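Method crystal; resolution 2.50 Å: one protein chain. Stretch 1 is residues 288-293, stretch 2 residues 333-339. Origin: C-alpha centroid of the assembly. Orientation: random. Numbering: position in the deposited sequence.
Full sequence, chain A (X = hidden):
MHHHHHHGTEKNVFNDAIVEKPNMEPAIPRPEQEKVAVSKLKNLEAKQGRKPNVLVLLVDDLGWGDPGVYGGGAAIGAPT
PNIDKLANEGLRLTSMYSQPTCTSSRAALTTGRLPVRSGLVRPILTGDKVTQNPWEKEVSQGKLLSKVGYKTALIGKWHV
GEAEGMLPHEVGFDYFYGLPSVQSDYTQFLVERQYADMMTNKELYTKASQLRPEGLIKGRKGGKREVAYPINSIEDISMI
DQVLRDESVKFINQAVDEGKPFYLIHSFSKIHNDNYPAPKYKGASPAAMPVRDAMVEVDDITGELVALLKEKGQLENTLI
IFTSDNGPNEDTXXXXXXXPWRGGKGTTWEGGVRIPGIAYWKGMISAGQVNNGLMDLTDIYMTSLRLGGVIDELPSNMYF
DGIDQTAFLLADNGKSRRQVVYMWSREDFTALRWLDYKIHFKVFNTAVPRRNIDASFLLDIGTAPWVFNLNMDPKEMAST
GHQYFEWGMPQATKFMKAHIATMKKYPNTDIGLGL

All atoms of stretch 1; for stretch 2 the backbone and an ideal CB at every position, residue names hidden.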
# COMPACT_ATOMS: atom_id res chain seq x y z
N ALA A 288 21.09 5.65 -26.58
CA ALA A 288 20.80 4.75 -27.70
C ALA A 288 19.42 4.12 -27.55
O ALA A 288 19.24 2.91 -27.71
CB ALA A 288 21.89 3.68 -27.82
N MET A 289 18.44 4.95 -27.25
CA MET A 289 17.04 4.55 -27.17
C MET A 289 16.21 5.48 -28.03
O MET A 289 16.54 6.66 -28.18
CB MET A 289 16.53 4.58 -25.72
CG MET A 289 17.07 3.45 -24.86
SD MET A 289 16.36 1.84 -25.25
CE MET A 289 14.72 2.00 -24.53
N PRO A 290 15.12 4.98 -28.62
CA PRO A 290 14.35 5.81 -29.56
C PRO A 290 13.97 7.18 -29.02
O PRO A 290 14.11 8.18 -29.74
CB PRO A 290 13.11 4.95 -29.84
CG PRO A 290 13.59 3.55 -29.68
CD PRO A 290 14.60 3.60 -28.56
N VAL A 291 13.50 7.28 -27.77
CA VAL A 291 13.01 8.56 -27.28
C VAL A 291 14.16 9.53 -27.03
O VAL A 291 13.99 10.75 -27.13
CB VAL A 291 12.17 8.35 -26.00
CG1 VAL A 291 13.07 7.99 -24.83
CG2 VAL A 291 11.36 9.60 -25.69
N ARG A 292 15.35 9.02 -26.71
CA ARG A 292 16.50 9.90 -26.52
C ARG A 292 17.11 10.30 -27.86
O ARG A 292 17.52 11.45 -28.04
CB ARG A 292 17.55 9.22 -25.65
CG ARG A 292 17.07 8.85 -24.26
CD ARG A 292 16.81 10.07 -23.38
NE ARG A 292 16.47 9.66 -22.01
CZ ARG A 292 15.24 9.65 -21.50
NH1 ARG A 292 14.20 10.05 -22.22
NH2 ARG A 292 15.06 9.25 -20.25
N ASP A 293 17.19 9.35 -28.81
CA ASP A 293 17.58 9.70 -30.17
C ASP A 293 16.66 10.78 -30.73
O ASP A 293 17.12 11.69 -31.43
CB ASP A 293 17.55 8.46 -31.06
CG ASP A 293 18.63 7.46 -30.71
OD1 ASP A 293 19.52 7.78 -29.89
OD2 ASP A 293 18.60 6.34 -31.27
N UNK A 333 6.34 4.21 -21.18
CA UNK A 333 7.73 3.90 -20.86
C UNK A 333 8.13 2.59 -21.53
O UNK A 333 7.33 1.64 -21.55
CB UNK A 333 7.94 3.82 -19.35
N UNK A 334 9.36 2.47 -22.06
CA UNK A 334 10.47 3.42 -22.01
C UNK A 334 10.49 4.47 -23.12
O UNK A 334 11.50 5.14 -23.30
CB UNK A 334 11.79 2.64 -22.05
N UNK A 335 9.39 4.60 -23.85
CA UNK A 335 9.26 5.66 -24.85
C UNK A 335 8.68 6.92 -24.19
O UNK A 335 7.60 7.40 -24.52
CB UNK A 335 8.38 5.20 -26.01
N UNK A 336 9.45 7.45 -23.23
CA UNK A 336 8.97 8.49 -22.34
C UNK A 336 10.07 9.49 -22.04
O UNK A 336 11.24 9.12 -21.89
CB UNK A 336 8.44 7.88 -21.04
N UNK A 337 9.69 10.76 -21.96
CA UNK A 337 10.58 11.79 -21.48
C UNK A 337 10.76 11.69 -19.97
O UNK A 337 10.31 10.76 -19.31
CB UNK A 337 10.05 13.17 -21.87
N UNK A 338 11.44 12.70 -19.43
CA UNK A 338 11.83 12.70 -18.03
C UNK A 338 11.44 14.02 -17.37
O UNK A 338 11.62 15.09 -17.95
CB UNK A 338 13.33 12.46 -17.89
N UNK A 339 10.91 13.92 -16.15
CA UNK A 339 10.64 15.09 -15.33
C UNK A 339 10.96 14.76 -13.88
O UNK A 339 10.65 13.65 -13.41
CB UNK A 339 9.19 15.55 -15.48

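Stretch 1 presents the first turn of a helix, with Met 289 at the N-cap position, Val 291 facing the partner loop and the guanidinium of Arg 292 reaching toward its later part. Against this, position 333 has CA-to-CB sideways and nothing of stretch 1 within 5.5 Å of its ideal CB, so the visible contacts leave its identity open. It is Trp 333, whose ring end comes nearer, although its closest approach is still 6.5 Å, from NE1 of Trp 333 to NH2 of Arg 292, too far for a contact.

Position 334 is more informative. The peptide bond before it is cis, which strongly favors proline, and phi of -88° is within proline's reach. Its ideal CB lies 3.9 Å from Met 289 CE, where a compact apolar group would suit. The residue is Pro 334, and its CG packs 3.8 Å from Met 289 CE. Its carbonyl also serves the interface: a water donates to Pro 334 O at 3.0 Å and accepts from Val 291 N at 3.1 Å, linking the loop to an amide in the first turn, which has no earlier helical carbonyl to bind.

At position 335 CA-to-CB points sideways, with the ideal CB 4.9 Å from Val 291 CB. The CA atoms of 291 and 335 are the nearest pair across the stretches, 5.3 Å apart, so a small or medium side chain would fit, polar or apolar; an acidic one would also lie near the N-terminal end of the helix. Asp 335 occupies it, with chi1 t, and its OD1 comes within 3.3 Å of Val 291 CB, a van der Waals contact; both carboxylate oxygens are hydrogen-bonded elsewhere in the structure.

Position 336 points its CB away, and many side chains would be compatible with stretch 1. Its backbone matters more: Arg 292 NH1 donates a hydrogen bond to the carbonyl O of 336 at 3.1 Å and 146°, with the acceptor near the guanidinium plane. The same oxygen lies 3.6 Å from Val 291 CG1. The residue is Ser 336, whose hydroxyl is engaged elsewhere.

Position 337 has phi/psi of -74/-173°, which does not demand glycine, and its ideal CB points away, 5.2 Å from Arg 292 NH1. A small residue is one possibility among several. Gly 337 leaves its CA 4.1 Å from Arg 292 NH1, at the guanidinium edge.

At position 338 the ideal CB is 4.3 Å from Arg 292 NH2; an aromatic, aliphatic or polar chain could follow. Tyr 338 touches the guanidinium through CB, and its ring leads away. Position 339 is out of reach and unconstrained by stretch 1; it is Ser 339.

Stretch 2, residues 333-339: WPDSGYS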
# COMPACT_ATOMS: atom_id res chain seq x y z
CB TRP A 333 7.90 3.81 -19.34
CG TRP A 333 9.32 3.71 -18.92
CD1 TRP A 333 10.16 4.74 -18.57
CD2 TRP A 333 10.10 2.51 -18.81
NE1 TRP A 333 11.40 4.25 -18.26
CE2 TRP A 333 11.39 2.88 -18.40
CE3 TRP A 333 9.82 1.16 -19.03
CZ2 TRP A 333 12.41 1.95 -18.20
CZ3 TRP A 333 10.83 0.24 -18.83
CH2 TRP A 333 12.11 0.64 -18.42
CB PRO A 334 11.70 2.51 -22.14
CG PRO A 334 11.22 1.42 -23.04
CD PRO A 334 9.74 1.22 -22.74
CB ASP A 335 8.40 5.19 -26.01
CG ASP A 335 8.64 5.99 -27.28
OD1 ASP A 335 9.42 6.96 -27.24
OD2 ASP A 335 8.04 5.64 -28.32
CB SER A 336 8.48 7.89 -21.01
OG SER A 336 7.54 6.86 -21.22
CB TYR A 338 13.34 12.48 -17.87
CG TYR A 338 13.88 13.03 -16.57
CD1 TYR A 338 13.62 12.40 -15.37
CD2 TYR A 338 14.65 14.19 -16.55
CE1 TYR A 338 14.12 12.89 -14.18
CE2 TYR A 338 15.15 14.69 -15.37
CZ TYR A 338 14.88 14.04 -14.18
OH TYR A 338 15.37 14.53 -13.00
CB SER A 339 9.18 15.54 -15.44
OG SER A 339 8.92 16.59 -14.52
O HOH W 1 12.53 4.83 -26.14
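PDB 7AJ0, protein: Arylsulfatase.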